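Local coordinates for BIS(5'-nucleosyl)-tetraphosphatase (Diadenosine tetraphosphatase), putative (Plasmodium falciparum, PDB 5CFJ), which probably hydrolyses diadenosine tetraphosphate asymmetrically, as a nucleotide-binding member of the Nudix family, at residues 83-88 with 96-101. Sequence-based numbering, arbitrary orientation.
Sequences KTLKYN and TTYYLA. With SO4 (sulfate ion), chain B.
Lys83 and Tyr98 exchange two backbone hydrogen bonds, as do Leu85 and Thr96: two hydrogen-bonded pairs of an antiparallel ladder. Between them Thr84 and Thr97 form the non-hydrogen-bonded pair, with CA atoms 4.1 Å apart. Thr97 CA points a C-H at Lys83 O, and Thr84 CA one at Thr96 O.

On one face Thr84 OG1 and Thr97 OG1 are hydrogen-bonded at 2.8 Å, and either may be the donor. Matching torsions (chi1 -61° and -60°) put each OG1 beside its own backbone N, facing the other across the pair.

Tyr87 and Tyr98 lie on the opposite face, with Lys83, Leu85 and Thr96. Thr96 OG1 donates to Tyr87 OH at 2.7 Å. Tyr87 OH in turn donates to sulfate O2, 2.5 Å from it and in the plane of the ring, at its edge. A water donates to Tyr87 OH (3.1 Å) and also bonds Tyr98 OH, linking the phenols. Within strand 92-103, Thr96 CG2 lies 3.4 Å above the plane of the Tyr98 ring, offset toward the rim; from the other strand Leu85 CD1 comes to the edge, 3.9 Å from Tyr98 CE2.

Lys83 NZ forms a salt bridge with Glu142 of helix 134-147, whose Leu139 touches Tyr98. The sulfate, probably from the crystallisation liquor, is also hydrogen-bonded by His43, Lys48 and Lys94. This is the beta hairpin of strands 76-89 and 92-103, joined through the latter to strand 6-16 in the mixed Nudix sheet.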
ATOM      1  N   LYS A  83      -5.958  -8.721  -0.757  1.00 12.72           N
ATOM      2  CA  LYS A  83      -5.159  -9.871  -0.368  1.00 13.12           C
ATOM      3  C   LYS A  83      -4.678  -9.703   1.051  1.00 11.59           C
ATOM      4  O   LYS A  83      -4.258  -8.617   1.457  1.00 12.42           O
ATOM      5  CB  LYS A  83      -3.964 -10.082  -1.305  1.00 15.48           C
ATOM      6  CG  LYS A  83      -3.243 -11.423  -1.056  1.00 20.46           C
ATOM      7  CD  LYS A  83      -2.103 -11.707  -2.018  1.00 24.05           C
ATOM      8  CE  LYS A  83      -1.531 -13.093  -1.741  1.00 27.41           C
ATOM      9  NZ  LYS A  83      -0.405 -13.458  -2.647  1.00 30.51           N
ATOM     10  N   THR A  84      -4.712 -10.801   1.793  1.00 11.59           N
ATOM     11  CA  THR A  84      -4.199 -10.837   3.147  1.00 12.01           C
ATOM     12  C   THR A  84      -2.846 -11.541   3.144  1.00 12.44           C
ATOM     13  O   THR A  84      -2.702 -12.647   2.628  1.00 14.35           O
ATOM     14  CB  THR A  84      -5.185 -11.536   4.079  1.00 13.14           C
ATOM     15  OG1 THR A  84      -6.418 -10.803   4.084  1.00 13.48           O
ATOM     16  CG2 THR A  84      -4.655 -11.581   5.480  1.00 14.27           C
ATOM     17  N   LEU A  85      -1.853 -10.868   3.704  1.00 12.72           N
ATOM     18  CA  LEU A  85      -0.508 -11.399   3.854  1.00 13.24           C
ATOM     19  C   LEU A  85      -0.276 -11.751   5.300  1.00 13.79           C
ATOM     20  O   LEU A  85      -0.474 -10.925   6.168  1.00 15.25           O
ATOM     21  CB  LEU A  85       0.534 -10.367   3.415  1.00 13.69           C
ATOM     22  CG  LEU A  85       0.369  -9.739   2.038  1.00 15.75           C
ATOM     23  CD1 LEU A  85       1.518  -8.787   1.751  1.00 17.70           C
ATOM     24  CD2 LEU A  85       0.266 -10.807   0.964  1.00 19.11           C
ATOM     25  N   LYS A  86       0.160 -12.972   5.560  1.00 15.89           N
ATOM     26  CA  LYS A  86       0.540 -13.357   6.907  1.00 17.61           C
ATOM     27  C   LYS A  86       2.037 -13.594   6.945  1.00 18.89           C
ATOM     28  O   LYS A  86       2.585 -14.316   6.114  1.00 20.10           O
ATOM     29  CB  LYS A  86      -0.210 -14.600   7.372  1.00 18.56           C
ATOM     30  CG  LYS A  86       0.212 -14.987   8.776  1.00 20.91           C
ATOM     31  CD  LYS A  86      -0.714 -15.978   9.412  1.00 21.16           C
ATOM     32  CE  LYS A  86      -0.366 -16.136  10.882  1.00 23.50           C
ATOM     33  NZ  LYS A  86      -1.267 -17.101  11.549  1.00 24.42           N
ATOM     34  N   TYR A  87       2.694 -12.978   7.921  1.00 20.90           N
ATOM     35  CA  TYR A  87       4.144 -13.020   8.009  1.00 23.02           C
ATOM     36  C   TYR A  87       4.575 -12.807   9.443  1.00 28.55           C
ATOM     37  O   TYR A  87       3.747 -12.555  10.305  1.00 29.63           O
ATOM     38  CB  TYR A  87       4.769 -11.968   7.092  1.00 22.98           C
ATOM     39  CG  TYR A  87       4.202 -10.567   7.240  1.00 21.47           C
ATOM     40  CD1 TYR A  87       3.026 -10.205   6.596  1.00 20.04           C
ATOM     41  CD2 TYR A  87       4.851  -9.603   8.007  1.00 22.26           C
ATOM     42  CE1 TYR A  87       2.506  -8.928   6.715  1.00 19.49           C
ATOM     43  CE2 TYR A  87       4.338  -8.313   8.130  1.00 21.33           C
ATOM     44  CZ  TYR A  87       3.160  -7.986   7.481  1.00 19.49           C
ATOM     45  OH  TYR A  87       2.626  -6.716   7.574  1.00 19.18           O
ATOM     46  N   ASN A  88       5.870 -12.919   9.709  1.00 33.64           N
ATOM     47  CA  ASN A  88       6.352 -12.773  11.073  1.00 40.51           C
ATOM     48  C   ASN A  88       7.100 -11.474  11.302  1.00 45.30           C
ATOM     49  O   ASN A  88       7.827 -10.999  10.431  1.00 45.83           O
ATOM     50  CB  ASN A  88       7.239 -13.957  11.445  1.00 44.37           C
ATOM     51  CG  ASN A  88       6.460 -15.247  11.549  1.00 48.33           C
ATOM     52  OD1 ASN A  88       5.343 -15.270  12.067  1.00 48.53           O
ATOM     53  ND2 ASN A  88       7.043 -16.333  11.057  1.00 50.79           N
ATOM     54  N   THR A  96      -1.656  -8.585   7.359  1.00 13.48           N
ATOM     55  CA  THR A  96      -2.032  -7.302   6.791  1.00 13.27           C
ATOM     56  C   THR A  96      -2.908  -7.539   5.577  1.00 11.57           C
ATOM     57  O   THR A  96      -2.551  -8.320   4.710  1.00 12.33           O
ATOM     58  CB  THR A  96      -0.814  -6.467   6.397  1.00 15.43           C
ATOM     59  OG1 THR A  96      -0.017  -6.232   7.563  1.00 17.62           O
ATOM     60  CG2 THR A  96      -1.262  -5.139   5.816  1.00 17.01           C
ATOM     61  N   THR A  97      -4.061  -6.881   5.534  1.00 11.93           N
ATOM     62  CA  THR A  97      -4.950  -6.976   4.391  1.00 11.47           C
ATOM     63  C   THR A  97      -4.872  -5.695   3.584  1.00 11.92           C
ATOM     64  O   THR A  97      -5.042  -4.607   4.135  1.00 12.40           O
ATOM     65  CB  THR A  97      -6.385  -7.226   4.831  1.00 12.72           C
ATOM     66  OG1 THR A  97      -6.438  -8.451   5.569  1.00 13.25           O
ATOM     67  CG2 THR A  97      -7.314  -7.335   3.640  1.00 13.58           C
ATOM     68  N   TYR A  98      -4.575  -5.834   2.294  1.00 11.33           N
ATOM     69  CA  TYR A  98      -4.517  -4.703   1.377  1.00 10.98           C
ATOM     70  C   TYR A  98      -5.698  -4.741   0.425  1.00 10.69           C
ATOM     71  O   TYR A  98      -6.037  -5.802  -0.106  1.00 12.17           O
ATOM     72  CB  TYR A  98      -3.219  -4.718   0.576  1.00 12.31           C
ATOM     73  CG  TYR A  98      -1.990  -4.456   1.400  1.00 12.34           C
ATOM     74  CD1 TYR A  98      -1.653  -3.164   1.787  1.00 12.60           C
ATOM     75  CD2 TYR A  98      -1.156  -5.501   1.798  1.00 13.88           C
ATOM     76  CE1 TYR A  98      -0.517  -2.917   2.536  1.00 12.99           C
ATOM     77  CE2 TYR A  98      -0.018  -5.260   2.542  1.00 14.33           C
ATOM     78  CZ  TYR A  98       0.294  -3.969   2.916  1.00 12.83           C
ATOM     79  OH  TYR A  98       1.428  -3.709   3.663  1.00 15.81           O
ATOM     80  N   TYR A  99      -6.294  -3.571   0.206  1.00 11.28           N
ATOM     81  CA  TYR A  99      -7.412  -3.384  -0.718  1.00 11.80           C
ATOM     82  C   TYR A  99      -6.908  -2.525  -1.861  1.00 11.12           C
ATOM     83  O   TYR A  99      -6.395  -1.439  -1.627  1.00 11.92           O
ATOM     84  CB  TYR A  99      -8.596  -2.703  -0.024  1.00 13.03           C
ATOM     85  CG  TYR A  99      -9.037  -3.393   1.253  1.00 13.15           C
ATOM     86  CD1 TYR A  99      -8.460  -3.063   2.471  1.00 13.54           C
ATOM     87  CD2 TYR A  99     -10.010  -4.383   1.238  1.00 14.97           C
ATOM     88  CE1 TYR A  99      -8.846  -3.683   3.642  1.00 14.54           C
ATOM     89  CE2 TYR A  99     -10.404  -5.015   2.413  1.00 14.90           C
ATOM     90  CZ  TYR A  99      -9.808  -4.660   3.602  1.00 14.85           C
ATOM     91  OH  TYR A  99     -10.175  -5.269   4.771  1.00 18.08           O
ATOM     92  N   LEU A 100      -7.038  -3.004  -3.089  1.00 11.12           N
ATOM     93  CA  LEU A 100      -6.539  -2.267  -4.247  1.00 10.72           C
ATOM     94  C   LEU A 100      -7.410  -1.064  -4.575  1.00 11.10           C
ATOM     95  O   LEU A 100      -8.636  -1.157  -4.560  1.00 12.68           O
ATOM     96  CB  LEU A 100      -6.471  -3.195  -5.455  1.00 12.17           C
ATOM     97  CG  LEU A 100      -5.872  -2.663  -6.763  1.00 12.62           C
ATOM     98  CD1 LEU A 100      -4.395  -2.317  -6.618  1.00 14.00           C
ATOM     99  CD2 LEU A 100      -6.072  -3.665  -7.885  1.00 13.91           C
ATOM    100  N   ALA A 101      -6.781   0.060  -4.889  1.00 11.00           N
ATOM    101  CA  ALA A 101      -7.515   1.236  -5.348  1.00 11.86           C
ATOM    102  C   ALA A 101      -6.705   1.956  -6.409  1.00 11.94           C
ATOM    103  O   ALA A 101      -5.476   1.952  -6.350  1.00 12.73           O
ATOM    104  CB  ALA A 101      -7.819   2.172  -4.190  1.00 13.71           C
TER
HETATM  105  S   SO4 B 201       5.233  -4.328   8.706  1.00 28.47           S
HETATM  106  O1  SO4 B 201       5.301  -2.923   8.317  1.00 26.24           O
HETATM  107  O2  SO4 B 201       3.860  -4.816   8.697  1.00 27.47           O
HETATM  108  O3  SO4 B 201       6.044  -5.116   7.782  1.00 30.68           O
HETATM  109  O4  SO4 B 201       5.792  -4.473  10.049  1.00 32.52           O
HETATM  110  O   HOH W   1       2.756  -5.896   4.591  1.00 23.94           O